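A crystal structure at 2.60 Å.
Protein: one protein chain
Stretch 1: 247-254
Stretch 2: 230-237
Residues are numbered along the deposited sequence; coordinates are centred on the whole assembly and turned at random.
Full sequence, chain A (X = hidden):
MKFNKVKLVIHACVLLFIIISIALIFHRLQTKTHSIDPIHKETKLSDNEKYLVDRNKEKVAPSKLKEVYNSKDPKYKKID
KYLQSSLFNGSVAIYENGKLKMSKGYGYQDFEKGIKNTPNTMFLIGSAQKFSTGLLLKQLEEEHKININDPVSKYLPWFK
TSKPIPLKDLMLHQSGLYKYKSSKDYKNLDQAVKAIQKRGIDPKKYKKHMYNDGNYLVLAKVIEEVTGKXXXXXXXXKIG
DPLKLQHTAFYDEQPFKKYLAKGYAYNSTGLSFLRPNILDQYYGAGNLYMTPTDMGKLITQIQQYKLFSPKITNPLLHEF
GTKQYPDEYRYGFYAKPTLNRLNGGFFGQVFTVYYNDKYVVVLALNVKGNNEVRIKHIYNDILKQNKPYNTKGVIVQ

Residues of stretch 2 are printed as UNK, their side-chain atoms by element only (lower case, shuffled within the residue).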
# COMPACT_ATOMS: atom_id res chain seq x y z
N HIS A 247 -14.29 11.10 21.71
CA HIS A 247 -14.47 10.07 20.69
C HIS A 247 -13.10 9.67 20.13
O HIS A 247 -12.94 9.40 18.94
CB HIS A 247 -15.41 10.58 19.60
CG HIS A 247 -16.80 10.84 20.10
ND1 HIS A 247 -17.13 11.95 20.84
CD2 HIS A 247 -17.94 10.12 19.97
CE1 HIS A 247 -18.42 11.91 21.14
NE2 HIS A 247 -18.93 10.81 20.62
N THR A 248 -12.12 9.64 21.03
CA THR A 248 -10.75 9.29 20.73
C THR A 248 -10.29 8.32 21.81
O THR A 248 -10.52 8.57 23.00
CB THR A 248 -9.84 10.53 20.78
OG1 THR A 248 -10.22 11.44 19.74
CG2 THR A 248 -8.37 10.15 20.64
N ALA A 249 -9.66 7.22 21.42
CA ALA A 249 -9.34 6.18 22.37
C ALA A 249 -8.14 5.33 21.96
O ALA A 249 -7.81 5.22 20.78
CB ALA A 249 -10.55 5.29 22.61
N PHE A 250 -7.50 4.75 22.96
CA PHE A 250 -6.46 3.75 22.74
C PHE A 250 -7.14 2.45 22.34
O PHE A 250 -8.27 2.18 22.74
CB PHE A 250 -5.59 3.57 24.00
CG PHE A 250 -4.67 4.73 24.27
CD1 PHE A 250 -3.44 4.80 23.65
CD2 PHE A 250 -5.04 5.74 25.14
CE1 PHE A 250 -2.58 5.87 23.88
CE2 PHE A 250 -4.19 6.81 25.38
CZ PHE A 250 -2.96 6.87 24.75
N TYR A 251 -6.42 1.65 21.56
CA TYR A 251 -6.98 0.46 20.90
C TYR A 251 -7.83 -0.49 21.76
O TYR A 251 -8.78 -1.09 21.25
CB TYR A 251 -5.84 -0.34 20.25
CG TYR A 251 -5.00 -1.14 21.22
CD1 TYR A 251 -4.00 -0.53 21.98
CD2 TYR A 251 -5.21 -2.51 21.39
CE1 TYR A 251 -3.24 -1.26 22.88
CE2 TYR A 251 -4.44 -3.25 22.28
CZ TYR A 251 -3.46 -2.62 23.03
OH TYR A 251 -2.70 -3.35 23.91
N ASP A 252 -7.49 -0.64 23.04
CA ASP A 252 -8.13 -1.65 23.88
C ASP A 252 -9.13 -1.11 24.90
O ASP A 252 -9.61 -1.85 25.76
CB ASP A 252 -7.07 -2.49 24.60
CG ASP A 252 -7.56 -3.89 24.96
OD1 ASP A 252 -8.41 -4.45 24.23
OD2 ASP A 252 -7.10 -4.44 25.99
N GLU A 253 -9.48 0.17 24.81
CA GLU A 253 -10.47 0.75 25.72
C GLU A 253 -11.86 0.17 25.43
O GLU A 253 -12.30 0.15 24.28
CB GLU A 253 -10.46 2.28 25.64
CG GLU A 253 -9.14 2.90 26.06
CD GLU A 253 -9.23 4.41 26.27
OE1 GLU A 253 -9.96 4.86 27.17
OE2 GLU A 253 -8.54 5.15 25.54
N GLN A 254 -12.53 -0.31 26.47
CA GLN A 254 -13.77 -1.08 26.33
C GLN A 254 -14.93 -0.30 25.72
O GLN A 254 -15.55 -0.77 24.77
CB GLN A 254 -14.21 -1.68 27.68
CG GLN A 254 -13.36 -2.84 28.14
CD GLN A 254 -13.43 -4.02 27.19
OE1 GLN A 254 -14.51 -4.50 26.85
NE2 GLN A 254 -12.26 -4.50 26.77
N UNK A 230 2.09 6.87 33.08
CA UNK A 230 1.88 6.22 31.80
C UNK A 230 1.61 7.24 30.69
O UNK A 230 1.12 8.34 30.95
o UNK A 230 -0.53 5.89 31.90
c UNK A 230 0.72 5.23 31.88
N UNK A 231 1.95 6.86 29.46
CA UNK A 231 1.67 7.68 28.29
C UNK A 231 0.18 7.98 28.20
O UNK A 231 -0.21 9.13 27.97
c UNK A 231 2.88 8.59 25.22
c UNK A 231 0.46 8.38 23.90
c UNK A 231 0.68 7.66 25.07
c UNK A 231 1.89 7.75 25.74
c UNK A 231 2.13 6.96 27.01
c UNK A 231 2.66 9.31 24.06
c UNK A 231 1.45 9.21 23.40
o UNK A 231 1.21 9.93 22.25
N UNK A 232 -0.64 6.96 28.40
CA UNK A 232 -2.10 7.09 28.35
C UNK A 232 -2.61 8.13 29.33
O UNK A 232 -3.51 8.91 29.01
c UNK A 232 -2.76 5.73 28.65
N UNK A 233 -2.04 8.15 30.52
CA UNK A 233 -2.42 9.12 31.54
C UNK A 233 -1.97 10.52 31.13
O UNK A 233 -2.73 11.47 31.24
o UNK A 233 -2.25 9.68 36.40
o UNK A 233 -1.31 7.92 35.45
c UNK A 233 -1.93 9.02 35.39
c UNK A 233 -1.81 8.74 32.88
c UNK A 233 -2.29 9.59 34.04
N UNK A 234 -0.73 10.63 30.66
CA UNK A 234 -0.22 11.92 30.21
C UNK A 234 -1.07 12.46 29.08
O UNK A 234 -1.41 13.65 29.07
c UNK A 234 1.25 11.82 29.79
o UNK A 234 3.07 10.93 31.10
n UNK A 234 2.12 12.82 31.83
c UNK A 234 2.22 11.81 30.97
N UNK A 235 -1.45 11.60 28.13
CA UNK A 235 -2.32 12.02 27.03
C UNK A 235 -3.68 12.52 27.51
O UNK A 235 -4.15 13.57 27.09
c UNK A 235 -6.03 11.81 23.65
c UNK A 235 -3.77 11.21 25.15
c UNK A 235 -4.82 12.37 23.31
c UNK A 235 -2.55 10.91 26.00
c UNK A 235 -6.14 10.96 24.72
c UNK A 235 -5.01 10.67 25.47
o UNK A 235 -7.16 12.10 22.92
c UNK A 235 -3.70 12.08 24.06
N UNK A 236 -4.34 11.75 28.37
CA UNK A 236 -5.68 12.13 28.82
C UNK A 236 -5.67 13.37 29.71
O UNK A 236 -6.45 14.31 29.50
c UNK A 236 -7.37 7.94 27.44
c UNK A 236 -6.41 10.97 29.52
c UNK A 236 -8.27 10.51 27.87
c UNK A 236 -8.49 8.40 26.78
c UNK A 236 -8.95 9.69 27.00
c UNK A 236 -7.15 10.06 28.57
o UNK A 236 -9.17 7.58 25.90
c UNK A 236 -6.71 8.78 28.32
N UNK A 237 -4.79 13.39 30.70
CA UNK A 237 -4.71 14.50 31.64
C UNK A 237 -4.27 15.81 30.97
O UNK A 237 -4.78 16.88 31.30
c UNK A 237 -3.76 14.18 32.81
c UNK A 237 -4.32 13.10 33.69
o UNK A 237 -2.50 13.73 32.29

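Position 230 carries one carbon and then one oxygen, and nothing of it reaches stretch 1. The oxygen lies just ahead of a helix and accepts from the backbone N of 233 at 3.0 Å. A short hydroxyl at the N-cap is serine, S230: its OG satisfies an amide that the first helical turn leaves without a partner.

Position 231 has one carbon, a six-carbon ring and an oxygen on the ring, and its ring meets the F250 ring, which makes it tyrosine, Y231. Its CA-to-CB bond points sideways, yet the ring comes back to the strand, CD1 lying 3.7 Å from F250 CZ. The two rings meet edge to edge here, and the hydroxyl is bonded elsewhere in the structure.

Position 232 shows a single carbon lying against the F250 ring, so it is alanine, A232. CB points toward stretch 1 and sits 3.7 Å from F250 CE2, while the alanine CA is at 3.6 Å from that same CE2. With so little side chain in between, the phenylalanine ring packs directly against the helix backbone.

At 233 there are three carbons, the last bearing two oxygens, and none touches stretch 1: glutamate, E233. It points away from the strand and is partly exposed, as a charged group on the outer side of a helix often is.

Position 234 has two carbons, the second carrying one oxygen and one nitrogen. This is asparagine, N234, buried but out of reach of stretch 1.

At 235 one carbon leads to a ring of six carbons bearing one oxygen; the ring meets F250 and the oxygen nears T248, hence tyrosine, Y235. It points toward the strand; its OH lies 3.2 Å from T248 CG2, and its ring face receives the edge of F250, with centroids 5.8 Å apart and planes at 89°.

At 236 one carbon again leads to a ring of six carbons bearing one oxygen; the ring meets F250 and the oxygen reaches the E253 carboxylate. This is tyrosine, Y236. Its CE2 lies 3.9 Å from F250 CD2, and its OH donates a hydrogen bond to E253 OE2 at 2.5 Å.

Position 237 branches after its first carbon into one oxygen and one carbon, clear of stretch 1, giving threonine, T237. Exposed, it turns OG1 back to E233 O, 2.5 Å away.

The contact works by setting one aromatic ring among helix side chains and adding one polar latch. F250 touches Y231, A232, Y235 and Y236, covering successive turns of a helix that runs nearly antiparallel to the strand. A type I turn from F250 to E253 brings the carboxylate back, where E253 OE2 accepts from both F250 N, at 2.8 Å, and Y236 OH. One oxygen thus braces the turn and ties it to the helix.

Stretch 2 (230-237) SYAENYYT
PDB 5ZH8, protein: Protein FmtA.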